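Local atomic coordinates of fumarylacetoacetate hydrolase (PDB entry 5TI1), a protein that probably hydrolyses fumarylacetoacetate to fumarate and acetoacetate, the last step of phenylalanine and tyrosine breakdown, with a bound magnesium ion. Residues G62-L76 against L129-L142. Residues are numbered along the deposited sequence; the frame is centred on the assembly and turned at random.
Sequences GDSIVDLAALESAGL and LRGRALIRQADAQL
Strand 64-67 and strand 134-136 pair antiparallel, Ile65 facing Ile135 as a hydrogen-bonded pair, with segment axes 4.4 Å apart at their closest and 148° between their directions. The pairing makes 134-136 an outermost strand, within this chain, of the five-stranded antiparallel sheet of the N-terminal region, with strand 56-61 on the other side of 64-67, away from the metal site. Ile135 N donates to Ile65 O and Asp67 N to Ala133 O, the latter at 2.7 Å; the return bond from Ile65 N to Ile135 O is weak. Gln137 makes two bonds at the start of the strand, its backbone N to Asp63 O and, from a side chain extended beyond CG that crosses Ile65 at about a right angle, NE2 to Ser64 O at 2.9 Å. Ile65 CD1 presses closely on Ala140 CB (3.5 Å) and also meets Leu142 CD2. Beyond the paired strands, where helix 68-73 and its following turn lie against helix 127-133, Leu71 CD2 rests on Ala133 CB at 3.6 Å, and Leu129, with CG anti to its backbone N (chi1 179°), sends CD2 to Ala74 CB and, tip to tip, to Leu76 CD1. Asp67 N-caps helix 68-73 through OD1, bonded by Ala70 N; its OD2 pairs with Arg56 and, through a water, with Arg132 O. At the solvent side the carboxylate of Asp63 stacks on the Arg136 guanidinium, planes 9° apart, a salt bridge by charge alone with OD2 3.5 Å from NH2.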
loop_
_atom_site.group_PDB
_atom_site.type_symbol
_atom_site.label_atom_id
_atom_site.label_comp_id
_atom_site.label_asym_id
_atom_site.label_seq_id
_atom_site.Cartn_x
_atom_site.Cartn_y
_atom_site.Cartn_z
ATOM N N GLY B 62 10.960 -29.908 11.485
ATOM C CA GLY B 62 11.364 -30.942 10.548
ATOM C C GLY B 62 10.552 -30.841 9.274
ATOM O O GLY B 62 10.272 -29.746 8.772
ATOM N N ASP B 63 10.129 -31.995 8.758
ATOM C CA ASP B 63 9.282 -32.034 7.574
ATOM C C ASP B 63 7.791 -31.955 7.916
ATOM O O ASP B 63 6.951 -32.245 7.062
ATOM C CB ASP B 63 9.596 -33.288 6.739
ATOM C CG ASP B 63 9.337 -34.588 7.488
ATOM O OD1 ASP B 63 8.723 -34.551 8.575
ATOM O OD2 ASP B 63 9.753 -35.661 6.988
ATOM N N SER B 64 7.445 -31.559 9.137
ATOM C CA SER B 64 6.059 -31.546 9.580
ATOM C C SER B 64 5.641 -30.134 10.004
ATOM O O SER B 64 6.377 -29.158 9.834
ATOM C CB SER B 64 5.860 -32.561 10.708
ATOM O OG SER B 64 5.994 -33.882 10.217
ATOM N N ILE B 65 4.433 -30.037 10.550
ATOM C CA ILE B 65 3.852 -28.779 11.012
ATOM C C ILE B 65 3.120 -29.061 12.310
ATOM O O ILE B 65 2.378 -30.045 12.406
ATOM C CB ILE B 65 2.868 -28.174 9.988
ATOM C CG1 ILE B 65 3.525 -27.975 8.623
ATOM C CG2 ILE B 65 2.293 -26.873 10.500
ATOM C CD1 ILE B 65 2.517 -27.589 7.513
ATOM N N VAL B 66 3.320 -28.211 13.306
ATOM C CA VAL B 66 2.546 -28.281 14.537
ATOM C C VAL B 66 1.293 -27.425 14.374
ATOM O O VAL B 66 1.375 -26.239 14.037
ATOM C CB VAL B 66 3.374 -27.827 15.746
ATOM C CG1 VAL B 66 2.523 -27.876 16.979
ATOM C CG2 VAL B 66 4.600 -28.712 15.910
ATOM N N ASP B 67 0.135 -28.032 14.605
ATOM C CA ASP B 67 -1.144 -27.330 14.609
ATOM C C ASP B 67 -1.274 -26.639 15.961
ATOM O O ASP B 67 -1.548 -27.286 16.970
ATOM C CB ASP B 67 -2.281 -28.317 14.372
ATOM C CG ASP B 67 -3.627 -27.643 14.162
ATOM O OD1 ASP B 67 -3.863 -26.547 14.715
ATOM O OD2 ASP B 67 -4.463 -28.229 13.443
ATOM N N LEU B 68 -1.074 -25.321 15.997
ATOM C CA LEU B 68 -1.094 -24.635 17.291
ATOM C C LEU B 68 -2.495 -24.620 17.887
ATOM O O LEU B 68 -2.657 -24.767 19.102
ATOM C CB LEU B 68 -0.558 -23.211 17.158
ATOM C CG LEU B 68 0.855 -23.041 16.616
ATOM C CD1 LEU B 68 1.373 -21.653 17.010
ATOM C CD2 LEU B 68 1.773 -24.160 17.110
ATOM N N ALA B 69 -3.524 -24.469 17.044
ATOM C CA ALA B 69 -4.896 -24.491 17.542
ATOM C C ALA B 69 -5.220 -25.824 18.206
ATOM O O ALA B 69 -5.890 -25.863 19.244
ATOM C CB ALA B 69 -5.877 -24.193 16.406
ATOM N N ALA B 70 -4.727 -26.928 17.637
ATOM C CA ALA B 70 -4.949 -28.232 18.254
ATOM C C ALA B 70 -4.246 -28.341 19.609
ATOM O O ALA B 70 -4.815 -28.885 20.563
ATOM C CB ALA B 70 -4.491 -29.341 17.308
ATOM N N LEU B 71 -3.012 -27.844 19.714
ATOM C CA LEU B 71 -2.318 -27.877 20.999
ATOM C C LEU B 71 -3.006 -26.998 22.039
ATOM O O LEU B 71 -3.024 -27.344 23.229
ATOM C CB LEU B 71 -0.865 -27.440 20.832
ATOM C CG LEU B 71 0.083 -28.352 20.057
ATOM C CD1 LEU B 71 1.508 -27.919 20.323
ATOM C CD2 LEU B 71 -0.116 -29.806 20.450
ATOM N N GLU B 72 -3.563 -25.858 21.616
ATOM C CA GLU B 72 -4.310 -25.008 22.535
ATOM C C GLU B 72 -5.589 -25.690 23.005
ATOM O O GLU B 72 -5.919 -25.654 24.199
ATOM C CB GLU B 72 -4.635 -23.676 21.866
ATOM C CG GLU B 72 -5.215 -22.652 22.811
ATOM C CD GLU B 72 -5.939 -21.558 22.072
ATOM O OE1 GLU B 72 -6.309 -21.799 20.904
ATOM O OE2 GLU B 72 -6.126 -20.463 22.650
ATOM N N SER B 73 -6.325 -26.317 22.078
ATOM C CA SER B 73 -7.560 -27.005 22.447
ATOM C C SER B 73 -7.300 -28.114 23.456
ATOM O O SER B 73 -8.112 -28.345 24.361
ATOM C CB SER B 73 -8.240 -27.571 21.201
ATOM O OG SER B 73 -8.737 -26.521 20.395
ATOM N N ALA B 74 -6.173 -28.811 23.317
ATOM C CA ALA B 74 -5.817 -29.877 24.243
ATOM C C ALA B 74 -5.266 -29.357 25.562
ATOM O O ALA B 74 -5.024 -30.159 26.472
ATOM C CB ALA B 74 -4.798 -30.816 23.593
ATOM N N GLY B 75 -5.059 -28.048 25.689
ATOM C CA GLY B 75 -4.558 -27.471 26.917
ATOM C C GLY B 75 -3.056 -27.464 27.072
ATOM O O GLY B 75 -2.571 -27.215 28.179
ATOM N N LEU B 76 -2.298 -27.726 26.008
ATOM C CA LEU B 76 -0.843 -27.727 26.082
ATOM C C LEU B 76 -0.223 -26.398 25.672
ATOM O O LEU B 76 0.999 -26.239 25.762
ATOM C CB LEU B 76 -0.262 -28.844 25.208
ATOM C CG LEU B 76 -0.628 -30.295 25.506
ATOM C CD1 LEU B 76 0.467 -31.190 24.977
ATOM C CD2 LEU B 76 -0.843 -30.538 26.983
ATOM N N LEU B 129 -3.081 -37.261 20.295
ATOM C CA LEU B 129 -2.924 -35.835 20.026
ATOM C C LEU B 129 -1.819 -35.590 19.008
ATOM O O LEU B 129 -1.951 -34.730 18.128
ATOM C CB LEU B 129 -2.628 -35.088 21.324
ATOM C CG LEU B 129 -2.416 -33.582 21.166
ATOM C CD1 LEU B 129 -3.688 -32.914 20.648
ATOM C CD2 LEU B 129 -1.954 -32.967 22.483
ATOM N N ARG B 130 -0.729 -36.352 19.108
ATOM C CA ARG B 130 0.382 -36.204 18.174
ATOM C C ARG B 130 -0.038 -36.570 16.755
ATOM O O ARG B 130 0.360 -35.904 15.789
ATOM C CB ARG B 130 1.553 -37.063 18.650
ATOM C CG ARG B 130 2.829 -36.947 17.859
ATOM C CD ARG B 130 3.906 -37.763 18.550
ATOM N NE ARG B 130 4.978 -38.147 17.640
ATOM C CZ ARG B 130 6.006 -38.914 17.984
ATOM N NH1 ARG B 130 6.097 -39.380 19.222
ATOM N NH2 ARG B 130 6.940 -39.215 17.090
ATOM N N GLY B 131 -0.859 -37.613 16.611
ATOM C CA GLY B 131 -1.408 -37.963 15.309
ATOM C C GLY B 131 -2.320 -36.904 14.722
ATOM O O GLY B 131 -2.512 -36.868 13.503
ATOM N N ARG B 132 -2.901 -36.049 15.561
ATOM C CA ARG B 132 -3.731 -34.944 15.101
ATOM C C ARG B 132 -2.960 -33.642 14.975
ATOM O O ARG B 132 -3.118 -32.928 13.981
ATOM C CB ARG B 132 -4.914 -34.728 16.050
ATOM C CG ARG B 132 -6.089 -35.638 15.796
ATOM C CD ARG B 132 -7.330 -35.178 16.540
ATOM N NE ARG B 132 -7.221 -35.373 17.983
ATOM C CZ ARG B 132 -7.101 -34.385 18.864
ATOM N NH1 ARG B 132 -7.078 -33.124 18.450
ATOM N NH2 ARG B 132 -7.007 -34.653 20.157
ATOM N N ALA B 133 -2.122 -33.321 15.961
ATOM C CA ALA B 133 -1.522 -31.998 16.047
ATOM C C ALA B 133 -0.278 -31.837 15.186
ATOM O O ALA B 133 0.176 -30.700 15.000
ATOM C CB ALA B 133 -1.182 -31.662 17.505
ATOM N N LEU B 134 0.279 -32.925 14.663
ATOM C CA LEU B 134 1.444 -32.868 13.790
ATOM C C LEU B 134 1.060 -33.376 12.407
ATOM O O LEU B 134 0.606 -34.515 12.260
ATOM C CB LEU B 134 2.609 -33.679 14.360
ATOM C CG LEU B 134 3.612 -32.786 15.090
ATOM C CD1 LEU B 134 3.052 -32.373 16.438
ATOM C CD2 LEU B 134 4.943 -33.479 15.243
ATOM N N ILE B 135 1.259 -32.533 11.400
ATOM C CA ILE B 135 0.849 -32.802 10.029
ATOM C C ILE B 135 2.082 -32.720 9.140
ATOM O O ILE B 135 2.943 -31.854 9.339
ATOM C CB ILE B 135 -0.238 -31.800 9.577
ATOM C CG1 ILE B 135 -1.583 -32.152 10.211
ATOM C CG2 ILE B 135 -0.354 -31.722 8.075
ATOM C CD1 ILE B 135 -1.948 -31.249 11.381
ATOM N N ARG B 136 2.177 -33.634 8.176
ATOM C CA ARG B 136 3.272 -33.595 7.215
ATOM C C ARG B 136 3.127 -32.381 6.307
ATOM O O ARG B 136 2.026 -32.052 5.864
ATOM C CB ARG B 136 3.295 -34.878 6.377
ATOM C CG ARG B 136 3.576 -36.157 7.162
ATOM C CD ARG B 136 5.051 -36.298 7.529
ATOM N NE ARG B 136 5.934 -36.164 6.366
ATOM C CZ ARG B 136 6.566 -37.168 5.754
ATOM N NH1 ARG B 136 6.434 -38.422 6.183
ATOM N NH2 ARG B 136 7.346 -36.912 4.710
ATOM N N GLN B 137 4.243 -31.697 6.040
ATOM C CA GLN B 137 4.193 -30.600 5.081
ATOM C C GLN B 137 3.764 -31.101 3.707
ATOM O O GLN B 137 3.162 -30.354 2.926
ATOM C CB GLN B 137 5.551 -29.910 5.004
ATOM C CG GLN B 137 5.925 -29.168 6.288
ATOM C CD GLN B 137 7.350 -28.651 6.277
ATOM O OE1 GLN B 137 7.904 -28.350 5.215
ATOM N NE2 GLN B 137 7.962 -28.556 7.466
ATOM N N ALA B 138 4.056 -32.374 3.420
ATOM C CA ALA B 138 3.613 -33.049 2.204
ATOM C C ALA B 138 2.097 -33.142 2.098
ATOM O O ALA B 138 1.578 -33.427 1.011
ATOM C CB ALA B 138 4.215 -34.451 2.155
ATOM N N ASP B 139 1.372 -32.923 3.193
ATOM C CA ASP B 139 -0.082 -32.972 3.162
ATOM C C ASP B 139 -0.708 -31.596 3.312
ATOM O O ASP B 139 -1.936 -31.487 3.386
ATOM C CB ASP B 139 -0.595 -33.917 4.249
ATOM C CG ASP B 139 -0.226 -35.362 3.974
ATOM O OD1 ASP B 139 -0.365 -35.795 2.804
ATOM O OD2 ASP B 139 0.225 -36.054 4.915
ATOM N N ALA B 140 0.102 -30.545 3.333
ATOM C CA ALA B 140 -0.358 -29.228 3.737
ATOM C C ALA B 140 -0.396 -28.264 2.562
ATOM O O ALA B 140 0.343 -28.412 1.584
ATOM C CB ALA B 140 0.537 -28.651 4.833
ATOM N N GLN B 141 -1.299 -27.291 2.675
ATOM C CA GLN B 141 -1.340 -26.091 1.854
ATOM C C GLN B 141 -0.835 -24.937 2.705
ATOM O O GLN B 141 -1.398 -24.676 3.771
ATOM C CB GLN B 141 -2.765 -25.802 1.389
ATOM C CG GLN B 141 -3.413 -26.954 0.668
ATOM C CD GLN B 141 -2.718 -27.224 -0.629
ATOM O OE1 GLN B 141 -2.366 -26.290 -1.354
ATOM N NE2 GLN B 141 -2.477 -28.500 -0.924
ATOM N N LEU B 142 0.217 -24.258 2.253
ATOM C CA LEU B 142 0.743 -23.091 2.959
ATOM C C LEU B 142 0.275 -21.821 2.264
ATOM O O LEU B 142 0.416 -21.685 1.043
ATOM C CB LEU B 142 2.269 -23.120 3.025
ATOM C CG LEU B 142 2.813 -24.428 3.584
ATOM C CD1 LEU B 142 4.333 -24.366 3.645
ATOM C CD2 LEU B 142 2.191 -24.705 4.947
HETATM O O HOH W 1 6.380 -33.741 4.565
HETATM O O HOH W 2 -5.075 -30.836 14.039
#